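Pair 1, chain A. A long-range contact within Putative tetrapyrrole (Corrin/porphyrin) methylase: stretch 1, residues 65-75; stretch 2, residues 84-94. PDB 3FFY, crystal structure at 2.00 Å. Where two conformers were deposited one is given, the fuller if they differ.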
# COMPACT_ATOMS: atom_id res chain seq x y z
N TYR A 65 -20.06 -14.82 -3.03
CA TYR A 65 -19.81 -15.75 -1.90
C TYR A 65 -19.50 -15.08 -0.55
O TYR A 65 -19.87 -15.60 0.50
CB TYR A 65 -18.63 -16.69 -2.22
CG TYR A 65 -19.00 -17.85 -3.09
CD1 TYR A 65 -19.13 -17.71 -4.47
CD2 TYR A 65 -19.28 -19.10 -2.52
CE1 TYR A 65 -19.50 -18.78 -5.26
CE2 TYR A 65 -19.66 -20.20 -3.32
CZ TYR A 65 -19.76 -20.03 -4.68
OH TYR A 65 -20.11 -21.11 -5.43
N PHE A 66 -18.81 -13.95 -0.56
CA PHE A 66 -18.41 -13.31 0.67
C PHE A 66 -19.20 -12.05 0.97
O PHE A 66 -19.14 -11.55 2.10
CB PHE A 66 -16.92 -13.00 0.63
CG PHE A 66 -16.10 -14.19 0.32
CD1 PHE A 66 -16.05 -15.26 1.21
CD2 PHE A 66 -15.45 -14.31 -0.89
CE1 PHE A 66 -15.32 -16.40 0.90
CE2 PHE A 66 -14.72 -15.45 -1.21
CZ PHE A 66 -14.65 -16.49 -0.32
N GLY A 67 -19.91 -11.53 -0.03
CA GLY A 67 -20.72 -10.32 0.14
C GLY A 67 -20.02 -9.12 -0.47
O GLY A 67 -18.81 -8.98 -0.30
N PRO A 68 -20.77 -8.23 -1.18
CA PRO A 68 -20.11 -7.08 -1.89
C PRO A 68 -19.40 -6.07 -0.96
O PRO A 68 -18.56 -5.29 -1.40
CB PRO A 68 -21.27 -6.39 -2.65
CG PRO A 68 -22.52 -7.01 -2.13
CD PRO A 68 -22.19 -8.35 -1.50
N GLU A 69 -19.76 -6.10 0.31
CA GLU A 69 -19.21 -5.16 1.29
C GLU A 69 -17.88 -5.68 1.90
O GLU A 69 -17.22 -4.95 2.65
CB GLU A 69 -20.23 -4.88 2.42
CG GLU A 69 -21.61 -5.57 2.27
CD GLU A 69 -21.49 -7.12 2.36
OE1 GLU A 69 -21.75 -7.81 1.37
OE2 GLU A 69 -21.08 -7.66 3.43
N ARG A 70 -17.48 -6.90 1.58
CA ARG A 70 -16.23 -7.44 2.14
C ARG A 70 -15.04 -6.65 1.64
O ARG A 70 -14.90 -6.39 0.43
CB ARG A 70 -16.02 -8.89 1.77
CG ARG A 70 -14.86 -9.61 2.51
CD ARG A 70 -15.16 -9.86 4.02
NE ARG A 70 -16.19 -10.85 4.27
CZ ARG A 70 -16.01 -12.19 4.28
NH1 ARG A 70 -17.07 -12.97 4.51
NH2 ARG A 70 -14.83 -12.76 4.07
N GLN A 71 -14.17 -6.29 2.58
CA GLN A 71 -12.96 -5.57 2.26
C GLN A 71 -11.96 -6.43 1.51
O GLN A 71 -11.79 -7.63 1.78
CB GLN A 71 -12.33 -4.97 3.53
CG GLN A 71 -13.11 -3.82 4.14
CD GLN A 71 -13.12 -2.56 3.23
OE1 GLN A 71 -12.09 -2.19 2.65
NE2 GLN A 71 -14.26 -1.89 3.14
N VAL A 72 -11.33 -5.80 0.51
CA VAL A 72 -10.39 -6.44 -0.35
C VAL A 72 -9.35 -5.44 -0.81
O VAL A 72 -9.58 -4.19 -0.77
CB VAL A 72 -11.13 -6.99 -1.58
CG1 VAL A 72 -11.83 -5.83 -2.39
CG2 VAL A 72 -10.23 -7.90 -2.45
N SER A 73 -8.19 -5.96 -1.21
CA SER A 73 -7.07 -5.15 -1.71
C SER A 73 -6.51 -5.91 -2.90
O SER A 73 -6.19 -7.10 -2.77
CB SER A 73 -5.95 -5.08 -0.65
OG SER A 73 -5.00 -4.08 -0.97
N VAL A 74 -6.34 -5.23 -4.03
CA VAL A 74 -5.73 -5.84 -5.18
C VAL A 74 -4.45 -5.07 -5.49
O VAL A 74 -4.45 -3.82 -5.57
CB VAL A 74 -6.72 -5.93 -6.37
CG1 VAL A 74 -5.95 -6.30 -7.67
CG2 VAL A 74 -7.90 -6.91 -6.01
N SER A 75 -3.36 -5.81 -5.58
CA SER A 75 -2.05 -5.23 -5.68
C SER A 75 -1.23 -5.80 -6.83
O SER A 75 -1.25 -7.01 -7.16
CB SER A 75 -1.24 -5.42 -4.38
OG SER A 75 -1.83 -4.71 -3.32
N GLU A 84 1.52 -1.04 -6.46
CA GLU A 84 0.36 -0.30 -6.86
C GLU A 84 -0.84 -1.05 -6.29
O GLU A 84 -0.91 -2.27 -6.43
CB GLU A 84 0.33 -0.37 -8.35
CG GLU A 84 -0.28 0.78 -8.98
CD GLU A 84 -0.40 0.55 -10.47
OE1 GLU A 84 -0.06 -0.58 -10.93
OE2 GLU A 84 -0.82 1.51 -11.17
N THR A 85 -1.75 -0.35 -5.64
CA THR A 85 -2.80 -1.01 -4.89
C THR A 85 -4.14 -0.34 -5.05
O THR A 85 -4.23 0.90 -5.09
CB THR A 85 -2.40 -1.12 -3.40
OG1 THR A 85 -1.25 -1.93 -3.32
CG2 THR A 85 -3.49 -1.77 -2.54
N VAL A 86 -5.18 -1.18 -5.19
CA VAL A 86 -6.61 -0.75 -5.19
C VAL A 86 -7.30 -1.44 -4.03
O VAL A 86 -7.27 -2.68 -3.94
CB VAL A 86 -7.33 -1.04 -6.51
CG1 VAL A 86 -8.78 -0.50 -6.46
CG2 VAL A 86 -6.52 -0.37 -7.75
N ARG A 87 -7.84 -0.65 -3.10
CA ARG A 87 -8.49 -1.22 -1.90
C ARG A 87 -9.82 -0.57 -1.61
O ARG A 87 -9.99 0.63 -1.81
CB ARG A 87 -7.57 -1.22 -0.64
CG ARG A 87 -6.49 -0.14 -0.55
CD ARG A 87 -5.72 -0.19 0.79
NE ARG A 87 -6.56 0.26 1.90
CZ ARG A 87 -6.67 1.52 2.34
NH1 ARG A 87 -5.99 2.53 1.78
NH2 ARG A 87 -7.49 1.79 3.35
N GLY A 88 -10.76 -1.38 -1.15
CA GLY A 88 -12.08 -0.96 -0.79
C GLY A 88 -12.95 -2.18 -0.58
O GLY A 88 -12.47 -3.26 -0.25
N THR A 89 -14.24 -2.00 -0.75
CA THR A 89 -15.16 -3.12 -0.72
C THR A 89 -15.03 -3.88 -2.06
O THR A 89 -14.50 -3.34 -3.07
CB THR A 89 -16.56 -2.67 -0.52
OG1 THR A 89 -16.98 -1.95 -1.69
CG2 THR A 89 -16.72 -1.74 0.76
N LEU A 90 -15.48 -5.13 -2.06
CA LEU A 90 -15.54 -5.89 -3.31
C LEU A 90 -16.36 -5.10 -4.38
O LEU A 90 -16.00 -5.06 -5.55
CB LEU A 90 -16.14 -7.29 -3.07
CG LEU A 90 -15.20 -8.36 -2.51
CD1 LEU A 90 -16.02 -9.68 -2.14
CD2 LEU A 90 -14.07 -8.65 -3.47
N SER A 91 -17.44 -4.51 -3.95
CA SER A 91 -18.29 -3.68 -4.81
C SER A 91 -17.51 -2.52 -5.48
O SER A 91 -17.57 -2.33 -6.69
CB SER A 91 -19.45 -3.12 -3.97
OG SER A 91 -20.36 -2.44 -4.81
N GLU A 92 -16.77 -1.77 -4.69
CA GLU A 92 -15.89 -0.73 -5.20
C GLU A 92 -14.84 -1.27 -6.18
O GLU A 92 -14.61 -0.67 -7.24
CB GLU A 92 -15.20 -0.02 -4.06
CG GLU A 92 -16.11 0.86 -3.27
CD GLU A 92 -15.48 1.39 -1.97
OE1 GLU A 92 -14.65 0.72 -1.33
OE2 GLU A 92 -15.84 2.49 -1.55
N LEU A 93 -14.23 -2.41 -5.87
CA LEU A 93 -13.24 -2.95 -6.79
C LEU A 93 -13.88 -3.49 -8.09
O LEU A 93 -13.27 -3.45 -9.11
CB LEU A 93 -12.37 -4.01 -6.14
CG LEU A 93 -11.01 -3.48 -5.52
CD1 LEU A 93 -11.29 -2.52 -4.30
CD2 LEU A 93 -10.20 -4.61 -5.15
N ILE A 94 -15.10 -4.01 -8.04
CA ILE A 94 -15.77 -4.52 -9.25
C ILE A 94 -16.05 -3.36 -10.18
O ILE A 94 -15.82 -3.40 -11.39
CB ILE A 94 -17.09 -5.27 -8.84
CG1 ILE A 94 -16.74 -6.65 -8.19
CG2 ILE A 94 -17.95 -5.47 -10.09
CD1 ILE A 94 -17.78 -7.28 -7.30

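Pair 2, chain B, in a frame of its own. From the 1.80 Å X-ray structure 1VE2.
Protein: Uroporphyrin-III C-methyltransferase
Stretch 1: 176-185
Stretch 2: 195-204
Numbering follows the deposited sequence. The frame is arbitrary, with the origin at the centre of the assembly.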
# COMPACT_ATOMS: atom_id res chain seq x y z
N PHE B 176 -20.86 10.97 0.66
CA PHE B 176 -20.40 12.21 0.06
C PHE B 176 -21.51 12.97 -0.65
O PHE B 176 -22.44 12.36 -1.19
CB PHE B 176 -19.29 11.91 -0.95
CG PHE B 176 -18.10 11.23 -0.36
CD1 PHE B 176 -17.06 11.97 0.19
CD2 PHE B 176 -18.01 9.84 -0.34
CE1 PHE B 176 -15.95 11.34 0.74
CE2 PHE B 176 -16.91 9.20 0.22
CZ PHE B 176 -15.88 9.95 0.76
N PRO B 177 -21.43 14.30 -0.66
CA PRO B 177 -22.47 15.08 -1.35
C PRO B 177 -22.30 14.89 -2.86
O PRO B 177 -21.22 14.53 -3.33
CB PRO B 177 -22.18 16.51 -0.89
CG PRO B 177 -20.70 16.50 -0.66
CD PRO B 177 -20.49 15.19 0.04
N PRO B 178 -23.37 15.13 -3.64
CA PRO B 178 -23.31 14.97 -5.09
C PRO B 178 -22.26 15.80 -5.83
O PRO B 178 -21.87 15.45 -6.94
CB PRO B 178 -24.74 15.30 -5.53
CG PRO B 178 -25.18 16.29 -4.51
CD PRO B 178 -24.68 15.68 -3.22
N GLU B 179 -21.77 16.87 -5.21
CA GLU B 179 -20.77 17.72 -5.85
C GLU B 179 -19.33 17.28 -5.60
O GLU B 179 -18.39 17.85 -6.17
CB GLU B 179 -20.91 19.18 -5.40
CG GLU B 179 -22.14 19.51 -4.58
CD GLU B 179 -21.89 19.44 -3.08
OE1 GLU B 179 -20.88 20.00 -2.61
OE2 GLU B 179 -22.73 18.84 -2.38
N THR B 180 -19.14 16.27 -4.75
CA THR B 180 -17.80 15.80 -4.42
C THR B 180 -17.00 15.28 -5.61
O THR B 180 -17.49 14.47 -6.39
CB THR B 180 -17.86 14.69 -3.35
OG1 THR B 180 -18.57 15.17 -2.20
CG2 THR B 180 -16.45 14.29 -2.92
N PRO B 181 -15.76 15.76 -5.77
CA PRO B 181 -14.90 15.33 -6.87
C PRO B 181 -14.72 13.81 -6.83
O PRO B 181 -14.55 13.23 -5.77
CB PRO B 181 -13.59 16.07 -6.59
CG PRO B 181 -14.06 17.34 -5.97
CD PRO B 181 -15.13 16.86 -5.02
N LEU B 182 -14.78 13.19 -8.01
CA LEU B 182 -14.64 11.75 -8.12
C LEU B 182 -13.78 11.38 -9.32
O LEU B 182 -13.88 11.99 -10.39
CB LEU B 182 -16.02 11.09 -8.25
CG LEU B 182 -16.07 9.56 -8.27
CD1 LEU B 182 -17.39 9.09 -7.72
CD2 LEU B 182 -15.85 9.04 -9.67
N ALA B 183 -12.93 10.37 -9.14
CA ALA B 183 -12.05 9.91 -10.21
C ALA B 183 -12.25 8.43 -10.49
O ALA B 183 -12.49 7.64 -9.58
CB ALA B 183 -10.60 10.18 -9.84
N LEU B 184 -12.18 8.07 -11.76
CA LEU B 184 -12.32 6.68 -12.18
C LEU B 184 -11.03 6.34 -12.92
O LEU B 184 -10.72 6.95 -13.94
CB LEU B 184 -13.53 6.51 -13.10
CG LEU B 184 -14.91 6.78 -12.47
CD1 LEU B 184 -16.00 6.62 -13.53
CD2 LEU B 184 -15.15 5.81 -11.32
N LEU B 185 -10.27 5.39 -12.40
CA LEU B 185 -9.00 5.03 -13.02
C LEU B 185 -8.96 3.56 -13.39
O LEU B 185 -8.99 2.69 -12.52
CB LEU B 185 -7.85 5.36 -12.07
CG LEU B 185 -7.85 6.76 -11.47
CD1 LEU B 185 -8.82 6.82 -10.29
CD2 LEU B 185 -6.45 7.12 -11.00
N VAL B 195 -8.31 7.36 -17.39
CA VAL B 195 -8.68 8.10 -16.19
C VAL B 195 -9.75 9.14 -16.52
O VAL B 195 -9.63 9.88 -17.49
CB VAL B 195 -7.46 8.84 -15.58
CG1 VAL B 195 -7.89 9.64 -14.37
CG2 VAL B 195 -6.38 7.84 -15.21
N ARG B 196 -10.81 9.18 -15.71
CA ARG B 196 -11.88 10.14 -15.90
C ARG B 196 -12.13 10.90 -14.60
O ARG B 196 -12.30 10.29 -13.54
CB ARG B 196 -13.17 9.45 -16.34
CG ARG B 196 -13.06 8.70 -17.66
CD ARG B 196 -14.44 8.31 -18.15
NE ARG B 196 -14.42 7.04 -18.86
CZ ARG B 196 -15.50 6.45 -19.35
NH1 ARG B 196 -15.40 5.28 -19.98
NH2 ARG B 196 -16.69 7.03 -19.23
N LEU B 197 -12.15 12.22 -14.70
CA LEU B 197 -12.35 13.08 -13.54
C LEU B 197 -13.69 13.80 -13.62
O LEU B 197 -14.08 14.28 -14.68
CB LEU B 197 -11.22 14.09 -13.44
CG LEU B 197 -9.82 13.47 -13.49
CD1 LEU B 197 -8.76 14.56 -13.45
CD2 LEU B 197 -9.66 12.50 -12.33
N GLY B 198 -14.39 13.86 -12.49
CA GLY B 198 -15.68 14.53 -12.45
C GLY B 198 -16.20 14.65 -11.04
O GLY B 198 -15.46 14.99 -10.12
N ARG B 199 -17.49 14.37 -10.86
CA ARG B 199 -18.13 14.45 -9.55
C ARG B 199 -19.07 13.26 -9.36
O ARG B 199 -19.44 12.59 -10.32
CB ARG B 199 -18.91 15.76 -9.43
CG ARG B 199 -18.06 17.02 -9.58
CD ARG B 199 -18.92 18.28 -9.56
NE ARG B 199 -18.15 19.49 -9.83
CZ ARG B 199 -17.27 20.04 -8.99
NH1 ARG B 199 -17.04 19.48 -7.81
NH2 ARG B 199 -16.62 21.14 -9.33
N VAL B 200 -19.45 13.01 -8.11
CA VAL B 200 -20.34 11.89 -7.81
C VAL B 200 -21.62 11.95 -8.64
O VAL B 200 -22.08 10.94 -9.17
CB VAL B 200 -20.73 11.87 -6.31
CG1 VAL B 200 -21.71 10.74 -6.04
CG2 VAL B 200 -19.49 11.70 -5.45
N GLU B 201 -22.19 13.15 -8.77
CA GLU B 201 -23.42 13.32 -9.52
C GLU B 201 -23.31 12.91 -10.99
O GLU B 201 -24.30 12.53 -11.61
CB GLU B 201 -23.89 14.78 -9.43
CG GLU B 201 -23.07 15.77 -10.25
CD GLU B 201 -23.33 17.21 -9.86
OE1 GLU B 201 -24.47 17.51 -9.45
OE2 GLU B 201 -22.41 18.04 -9.99
N ASP B 202 -22.10 12.98 -11.55
CA ASP B 202 -21.90 12.61 -12.94
C ASP B 202 -22.19 11.14 -13.22
O ASP B 202 -22.37 10.74 -14.37
CB ASP B 202 -20.48 12.93 -13.39
CG ASP B 202 -20.16 14.41 -13.28
OD1 ASP B 202 -21.06 15.24 -13.53
OD2 ASP B 202 -19.00 14.74 -12.95
N LEU B 203 -22.23 10.32 -12.17
CA LEU B 203 -22.50 8.89 -12.32
C LEU B 203 -23.96 8.66 -12.67
O LEU B 203 -24.82 9.49 -12.36
CB LEU B 203 -22.16 8.14 -11.02
CG LEU B 203 -20.73 8.18 -10.49
CD1 LEU B 203 -20.65 7.34 -9.23
CD2 LEU B 203 -19.76 7.65 -11.54
N PRO B 204 -24.28 7.53 -13.31
CA PRO B 204 -23.37 6.46 -13.74
C PRO B 204 -22.71 6.76 -15.08
O PRO B 204 -21.75 6.09 -15.48
CB PRO B 204 -24.29 5.23 -13.83
CG PRO B 204 -25.47 5.59 -12.96
CD PRO B 204 -25.67 7.04 -13.30

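Both pairs build the same unit: a type I turn leads into a strand that runs antiparallel to a second strand, the second strand approaches or passes a glycine, G88(A) or G198(B), and one residue further on the chain enters a helix in pair 1 and a 3-10 segment in pair 2. Fourteen central residues superpose with an RMSD of 0.7 Å, and the strand axes run at 160° in pair 1 and 152° in pair 2.

The backbone ladder is the first rule. V72(A) N donates to G88(A) O at 2.9 Å and V74(A) N to V86(A) O at 2.7 Å; at the matching positions L182(B) N reaches G198(B) O at 2.9 Å and L184(B) N reaches R196(B) O at 2.8 Å, and each of these pairs also returns a bond. Past the glycine, the turn's carbonyls receive the start of the helical segment. S91(A) N bonds P68(A) O at 2.9 Å and L90(A) N bonds R70(A) O at 2.9 Å, just as E201(B) N bonds P178(B) O and V200(B) N bonds T180(B) O, both at 3.0 Å.

The glycine shared by both pairs leaves room for an acid. A CB on G88(A) would clash with E92(A) OE1, and one on G198(B) with D202(B) OD2. Those oxygens instead accept from the next backbone amide: T89(A) N to E92(A) OE1 at 2.8 Å, R199(B) N to D202(B) OD2 at 2.6 Å. In pair 1 the exchange is reciprocal, since E92(A) N donates to the capping T89(A) OG1 at 3.0 Å. R199(B), at the threonine's position, instead reaches across the stretches, its NH1 donating to E179(B) O at 2.7 Å.

Hydrophobic packing is met with different shapes on the sheet face carrying V72(A) and V74(A), or L182(B) and L184(B). In pair 1 the strand residues are small and the helix residues large: V72(A) CG1 lies 3.8 Å from L90(A) CD2, and L93(A) CD2 lies 3.4 Å from both V72(A) CG1 and V74(A) CG2. Pair 2 exchanges bulk at the first contact, with L182(B) CD1 4.0 Å from V200(B) CG2. Its L203(B) superposes on I94(A), yet makes contacts like those of L93(A), with CD1 4.0 Å from L182(B) CD1 and CD2 4.4 Å from L184(B) CD1.

The other face changes chemistry. S75(A) OG and T85(A) OG1 share a hydrogen bond at 2.8 Å; their counterparts make an apolar contact, L185(B) CG to V195(B) CG1 at 4.1 Å. Similarly, A183(B) replaces S73(A), and its CB meets L197(B) CD2 at 3.5 Å.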